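Local coordinates for protein putative glucoamylase (Bacteroides caccae ATCC 43185, PDB 4QT9) that probably hydrolyses glucosidic bonds as a putative glucoamylase with an alpha/alpha toroid fold, at residues 172-177 against 219-224; 109-114 against 136-141. One frame throughout, in Å; residues are numbered along the deposited sequence. Where two conformers were deposited one is given.

Interaction 1 (172-177 against 219-224)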
loop_
_atom_site.group_PDB
_atom_site.type_symbol
_atom_site.label_atom_id
_atom_site.label_comp_id
_atom_site.label_asym_id
_atom_site.label_seq_id
_atom_site.Cartn_x
_atom_site.Cartn_y
_atom_site.Cartn_z
ATOM N N GLU A 172 -15.136 -10.294 10.904
ATOM C CA GLU A 172 -16.244 -10.375 9.959
ATOM C C GLU A 172 -15.767 -10.599 8.512
ATOM O O GLU A 172 -16.570 -11.025 7.674
ATOM C CB GLU A 172 -17.133 -9.131 10.060
ATOM C CG GLU A 172 -18.093 -9.214 11.234
ATOM C CD GLU A 172 -18.939 -7.986 11.521
ATOM O OE1 GLU A 172 -18.521 -6.857 11.168
ATOM O OE2 GLU A 172 -20.014 -8.158 12.141
ATOM N N VAL A 173 -14.480 -10.377 8.212
ATOM C CA VAL A 173 -14.010 -10.617 6.820
ATOM C C VAL A 173 -13.982 -12.114 6.512
ATOM O O VAL A 173 -13.178 -12.855 7.097
ATOM C CB VAL A 173 -12.653 -9.976 6.436
ATOM C CG1 VAL A 173 -12.380 -10.167 4.941
ATOM C CG2 VAL A 173 -12.614 -8.494 6.800
ATOM N N ASP A 174 -14.848 -12.547 5.561
ATOM C CA ASP A 174 -14.909 -13.968 5.190
ATOM C C ASP A 174 -13.920 -14.263 4.042
ATOM O O ASP A 174 -14.329 -14.369 2.871
ATOM C CB ASP A 174 -16.342 -14.402 4.828
ATOM C CG ASP A 174 -16.548 -15.922 4.703
ATOM O OD1 ASP A 174 -15.540 -16.665 4.629
ATOM O OD2 ASP A 174 -17.707 -16.361 4.673
ATOM N N TRP A 175 -12.616 -14.399 4.388
ATOM C CA TRP A 175 -11.566 -14.665 3.381
ATOM C C TRP A 175 -11.856 -15.981 2.647
ATOM O O TRP A 175 -11.693 -16.062 1.427
ATOM C CB TRP A 175 -10.157 -14.722 4.019
ATOM C CG TRP A 175 -9.850 -13.567 4.921
ATOM C CD1 TRP A 175 -10.095 -13.484 6.261
ATOM C CD2 TRP A 175 -9.319 -12.286 4.526
ATOM N NE1 TRP A 175 -9.695 -12.253 6.740
ATOM C CE2 TRP A 175 -9.213 -11.499 5.695
ATOM C CE3 TRP A 175 -8.862 -11.750 3.303
ATOM C CZ2 TRP A 175 -8.715 -10.180 5.670
ATOM C CZ3 TRP A 175 -8.381 -10.441 3.276
ATOM C CH2 TRP A 175 -8.279 -9.686 4.451
ATOM N N ASP A 176 -12.337 -16.995 3.401
ATOM C CA ASP A 176 -12.605 -18.326 2.885
ATOM C C ASP A 176 -13.659 -18.301 1.775
ATOM O O ASP A 176 -13.570 -19.109 0.857
ATOM C CB ASP A 176 -13.019 -19.265 4.027
ATOM C CG ASP A 176 -13.226 -20.691 3.588
ATOM O OD1 ASP A 176 -12.228 -21.449 3.542
ATOM O OD2 ASP A 176 -14.390 -21.057 3.303
ATOM N N TRP A 177 -14.636 -17.399 1.844
ATOM C CA TRP A 177 -15.638 -17.274 0.776
ATOM C C TRP A 177 -14.973 -17.047 -0.595
ATOM O O TRP A 177 -15.438 -17.572 -1.596
ATOM C CB TRP A 177 -16.607 -16.105 1.066
ATOM C CG TRP A 177 -17.530 -15.807 -0.076
ATOM C CD1 TRP A 177 -17.332 -14.894 -1.069
ATOM C CD2 TRP A 177 -18.677 -16.573 -0.459
ATOM N NE1 TRP A 177 -18.328 -15.001 -2.014
ATOM C CE2 TRP A 177 -19.186 -16.003 -1.646
ATOM C CE3 TRP A 177 -19.374 -17.645 0.132
ATOM C CZ2 TRP A 177 -20.349 -16.471 -2.264
ATOM C CZ3 TRP A 177 -20.542 -18.100 -0.472
ATOM C CH2 TRP A 177 -21.008 -17.529 -1.666
ATOM N N PRO A 219 -8.993 -15.384 12.545
ATOM C CA PRO A 219 -9.355 -16.266 13.651
ATOM C C PRO A 219 -10.764 -16.870 13.472
ATOM O O PRO A 219 -11.169 -17.743 14.270
ATOM C CB PRO A 219 -9.287 -15.332 14.854
ATOM C CG PRO A 219 -9.788 -14.023 14.309
ATOM C CD PRO A 219 -9.174 -13.961 12.920
ATOM N N THR A 220 -11.486 -16.469 12.405
ATOM C CA THR A 220 -12.867 -16.966 12.188
ATOM C C THR A 220 -13.069 -17.610 10.805
ATOM O O THR A 220 -13.761 -18.619 10.699
ATOM C CB THR A 220 -13.843 -15.795 12.323
ATOM O OG1 THR A 220 -13.299 -14.710 11.562
ATOM C CG2 THR A 220 -14.042 -15.365 13.769
ATOM N N HIS A 221 -12.530 -16.984 9.744
ATOM C CA HIS A 221 -12.723 -17.477 8.382
ATOM C C HIS A 221 -11.394 -17.677 7.682
ATOM O O HIS A 221 -11.251 -17.366 6.494
ATOM C CB HIS A 221 -13.618 -16.500 7.596
ATOM C CG HIS A 221 -14.962 -16.275 8.230
ATOM N ND1 HIS A 221 -15.970 -17.218 8.145
ATOM C CD2 HIS A 221 -15.434 -15.191 8.892
ATOM C CE1 HIS A 221 -17.001 -16.704 8.797
ATOM N NE2 HIS A 221 -16.719 -15.488 9.270
ATOM N N GLY A 222 -10.424 -18.195 8.435
ATOM C CA GLY A 222 -9.075 -18.488 7.953
ATOM C C GLY A 222 -9.055 -19.556 6.876
ATOM O O GLY A 222 -9.919 -20.436 6.846
ATOM N N VAL A 223 -8.091 -19.468 5.965
ATOM C CA VAL A 223 -8.012 -20.424 4.882
ATOM C C VAL A 223 -6.953 -21.510 5.176
ATOM O O VAL A 223 -5.988 -21.233 5.902
ATOM C CB VAL A 223 -7.729 -19.720 3.525
ATOM C CG1 VAL A 223 -8.809 -18.695 3.206
ATOM C CG2 VAL A 223 -6.340 -19.097 3.484
ATOM N N PRO A 224 -7.092 -22.724 4.575
ATOM C CA PRO A 224 -6.024 -23.752 4.724
ATOM C C PRO A 224 -4.685 -23.277 4.147
ATOM O O PRO A 224 -4.693 -22.456 3.234
ATOM C CB PRO A 224 -6.538 -24.936 3.906
ATOM C CG PRO A 224 -7.947 -24.651 3.592
ATOM C CD PRO A 224 -8.181 -23.192 3.691
#
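Asp174 and His221 bring two loops together, their CA atoms 5.2 Å apart, and the touching parts, 172-176 and 221-224, run in roughly the same direction, 26° apart end to end. One weak hydrogen bond ties the backbones, from Asp176 N to His221 O. The same carbonyl lies near the plane of the Trp175 ring, at its edge. Asp174 lays its carboxylate over one face of the imidazole of His221: Asp174 CG is 3.7 Å from His221 ND1, offset toward the rim, and the two planes are 27° apart. Its CB adds a CH-pi contact 4.2 Å from the ring centroid. With CG anti to the backbone N (chi1 -168°), the carboxylate of Asp174 also serves its own loop, since OD1 accepts from Trp177 N at 3.0 Å in an Asx motif, met from above the carboxylate plane. That bond probably limits how far the tilted carboxylate can swing off the imidazole. Farther along, Val223 CG1 packs 3.8 Å from Asp176 CA and also reaches Trp175 CB. Asp176 turns its carboxylate to a salt bridge with Arg179. The contact thus joins the loop leaving helix 157-172 to the connection between helices 209-217 and 225-232, while the Trp175 indole, one face covered by Val173 CG1, is buried against helices 135-152 and 209-217.

Interaction 2 (109-114 against 136-141); sequences HGAYPH and VETAFL
Thr138, on helix 135-152, takes the polar share of this contact: its OG1 accepts a hydrogen bond from Tyr112 N at 2.8 Å, with an N-H...O angle of 143°. OG1 stands beside the backbone N of Thr138 and anti to its carbonyl carbon (chi1 -62°), and it is also hydrogen-bonded to Asp134 O. The buried hydroxyl thus bonds both to the loop and to the residue just before its own helix. Packing follows around it: Ala111 CB rests 3.6 Å from Thr138 OG1, and in the apolar pair the Leu141 branch ending in CD2 meets the Tyr112 ring obliquely, 3.7 Å from CD2 of the tyrosine. In the conformer given, Tyr112 OH is hydrogen-bonded to Leu102 O. The third kind is a contact over the face of an imidazole. Glu137, its chain bent at chi2 (-85°), passes over one face of His114, with OE1 3.2 Å from His114 CD2 near the rim and CG making a CH-pi contact 4.1 Å from the ring centroid. Phe126 also stacks with the histidine. An alanine in place of His114 would probably leave Glu137 and the Phe126 ring without the flat surface they pack on, the carboxylate held mainly through Gly68 and freer to turn. Chemically, the helix holds the loop by one buried hydrogen bond and by packing, the Glu137 OE1 over the ring being itself hydrogen-bonded to Gly68 N; a bound acetate, probably from the crystallisation liquor, lies about 3 Å from the Glu137 side chain and may mark a pocket.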
loop_
_atom_site.group_PDB
_atom_site.type_symbol
_atom_site.label_atom_id
_atom_site.label_comp_id
_atom_site.label_asym_id
_atom_site.label_seq_id
_atom_site.Cartn_x
_atom_site.Cartn_y
_atom_site.Cartn_z
ATOM N N HIS A 109 -19.584 -10.253 1.746
ATOM C CA HIS A 109 -19.103 -11.421 2.512
ATOM C C HIS A 109 -17.976 -10.934 3.433
ATOM O O HIS A 109 -16.902 -11.519 3.478
ATOM C CB HIS A 109 -18.682 -12.591 1.595
ATOM C CG HIS A 109 -19.846 -13.339 1.035
ATOM N ND1 HIS A 109 -20.445 -14.367 1.733
ATOM C CD2 HIS A 109 -20.500 -13.170 -0.135
ATOM C CE1 HIS A 109 -21.432 -14.798 0.968
ATOM N NE2 HIS A 109 -21.511 -14.105 -0.162
ATOM N N GLY A 110 -18.217 -9.795 4.082
ATOM C CA GLY A 110 -17.262 -9.185 4.999
ATOM C C GLY A 110 -16.144 -8.386 4.356
ATOM O O GLY A 110 -15.461 -7.633 5.051
ATOM N N ALA A 111 -15.919 -8.557 3.042
ATOM C CA ALA A 111 -14.862 -7.848 2.335
ATOM C C ALA A 111 -15.352 -6.452 1.903
ATOM O O ALA A 111 -16.539 -6.252 1.642
ATOM C CB ALA A 111 -14.387 -8.647 1.119
ATOM N N TYR A 112 -14.432 -5.502 1.804
ATOM C CA TYR A 112 -14.804 -4.149 1.407
ATOM C C TYR A 112 -14.586 -3.934 -0.095
ATOM O O TYR A 112 -13.714 -4.574 -0.698
ATOM C CB TYR A 112 -14.050 -3.112 2.244
ATOM C CG TYR A 112 -14.575 -3.018 3.663
ATOM C CD1 TYR A 112 -15.754 -2.330 3.948
ATOM C CD2 TYR A 112 -13.918 -3.650 4.715
ATOM C CE1 TYR A 112 -16.232 -2.219 5.254
ATOM C CE2 TYR A 112 -14.401 -3.570 6.022
ATOM C CZ TYR A 112 -15.558 -2.847 6.285
ATOM O OH TYR A 112 -16.033 -2.727 7.560
ATOM N N PRO A 113 -15.396 -3.044 -0.739
ATOM C CA PRO A 113 -15.164 -2.778 -2.175
ATOM C C PRO A 113 -13.932 -1.903 -2.378
ATOM O O PRO A 113 -13.427 -1.335 -1.401
ATOM C CB PRO A 113 -16.409 -1.989 -2.577
ATOM C CG PRO A 113 -16.780 -1.235 -1.337
ATOM C CD PRO A 113 -16.491 -2.189 -0.211
ATOM N N HIS A 114 -13.487 -1.728 -3.638
ATOM C CA HIS A 114 -12.383 -0.801 -3.948
ATOM C C HIS A 114 -12.734 0.635 -3.512
ATOM O O HIS A 114 -11.946 1.302 -2.847
ATOM C CB HIS A 114 -12.081 -0.795 -5.450
ATOM C CG HIS A 114 -10.777 -0.149 -5.814
ATOM N ND1 HIS A 114 -9.899 -0.770 -6.658
ATOM C CD2 HIS A 114 -10.243 1.028 -5.420
ATOM C CE1 HIS A 114 -8.853 0.031 -6.755
ATOM N NE2 HIS A 114 -9.017 1.128 -6.029
ATOM N N VAL A 136 -8.058 -7.771 -2.308
ATOM C CA VAL A 136 -6.727 -7.161 -2.237
ATOM C C VAL A 136 -6.823 -5.835 -1.484
ATOM O O VAL A 136 -6.042 -5.576 -0.581
ATOM C CB VAL A 136 -6.163 -6.977 -3.654
ATOM C CG1 VAL A 136 -4.864 -6.178 -3.630
ATOM C CG2 VAL A 136 -5.970 -8.332 -4.319
ATOM N N GLU A 137 -7.803 -5.017 -1.833
ATOM C CA GLU A 137 -8.052 -3.736 -1.185
ATOM C C GLU A 137 -8.470 -3.938 0.280
ATOM O O GLU A 137 -8.037 -3.180 1.154
ATOM C CB GLU A 137 -9.123 -2.986 -1.971
ATOM C CG GLU A 137 -8.572 -2.358 -3.238
ATOM C CD GLU A 137 -7.941 -0.999 -3.003
ATOM O OE1 GLU A 137 -8.696 -0.015 -2.809
ATOM O OE2 GLU A 137 -6.691 -0.927 -2.975
ATOM N N THR A 138 -9.237 -5.002 0.555
ATOM C CA THR A 138 -9.650 -5.373 1.923
ATOM C C THR A 138 -8.403 -5.704 2.782
ATOM O O THR A 138 -8.304 -5.273 3.932
ATOM C CB THR A 138 -10.637 -6.546 1.885
ATOM O OG1 THR A 138 -11.798 -6.134 1.179
ATOM C CG2 THR A 138 -11.033 -7.027 3.281
ATOM N N ALA A 139 -7.436 -6.402 2.180
ATOM C CA ALA A 139 -6.206 -6.808 2.853
ATOM C C ALA A 139 -5.365 -5.583 3.256
ATOM O O ALA A 139 -4.867 -5.546 4.383
ATOM C CB ALA A 139 -5.422 -7.726 1.964
ATOM N N PHE A 140 -5.226 -4.588 2.360
ATOM C CA PHE A 140 -4.511 -3.332 2.622
ATOM C C PHE A 140 -5.227 -2.521 3.710
ATOM O O PHE A 140 -4.571 -1.956 4.564
ATOM C CB PHE A 140 -4.322 -2.500 1.336
ATOM C CG PHE A 140 -3.434 -3.192 0.313
ATOM C CD1 PHE A 140 -2.311 -3.907 0.712
ATOM C CD2 PHE A 140 -3.738 -3.143 -1.039
ATOM C CE1 PHE A 140 -1.521 -4.577 -0.219
ATOM C CE2 PHE A 140 -2.928 -3.796 -1.978
ATOM C CZ PHE A 140 -1.833 -4.522 -1.564
ATOM N N LEU A 141 -6.533 -2.534 3.745
ATOM C CA LEU A 141 -7.271 -1.857 4.828
ATOM C C LEU A 141 -7.048 -2.580 6.157
ATOM O O LEU A 141 -6.819 -1.923 7.190
ATOM C CB LEU A 141 -8.771 -1.785 4.487
ATOM C CG LEU A 141 -9.734 -1.141 5.509
ATOM C CD1 LEU A 141 -9.407 0.359 5.791
ATOM C CD2 LEU A 141 -11.144 -1.196 4.994
#

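In the fold
Interactions 1 and 2 illustrate how a helical toroid can fasten its connecting loops to helices and to one another. They follow in series along the chain, 109-114 with 136-141 closing before 172-177 with 219-224 opens, and their centres lie 13 Å apart on the same side of the molecule's centre. Interaction 2 is the deeper, about 13 Å from that centre against about 21 Å. They touch directly: Asp174 N lies 3.1 Å from His109 O, a probable hydrogen bond, Trp177 stacks on His109, and Val173 packs on Gly110 and Thr138. Helix 135-152 thus supplies one segment of interaction 2 and backs interaction 1, linking the inner contact to the peripheral one.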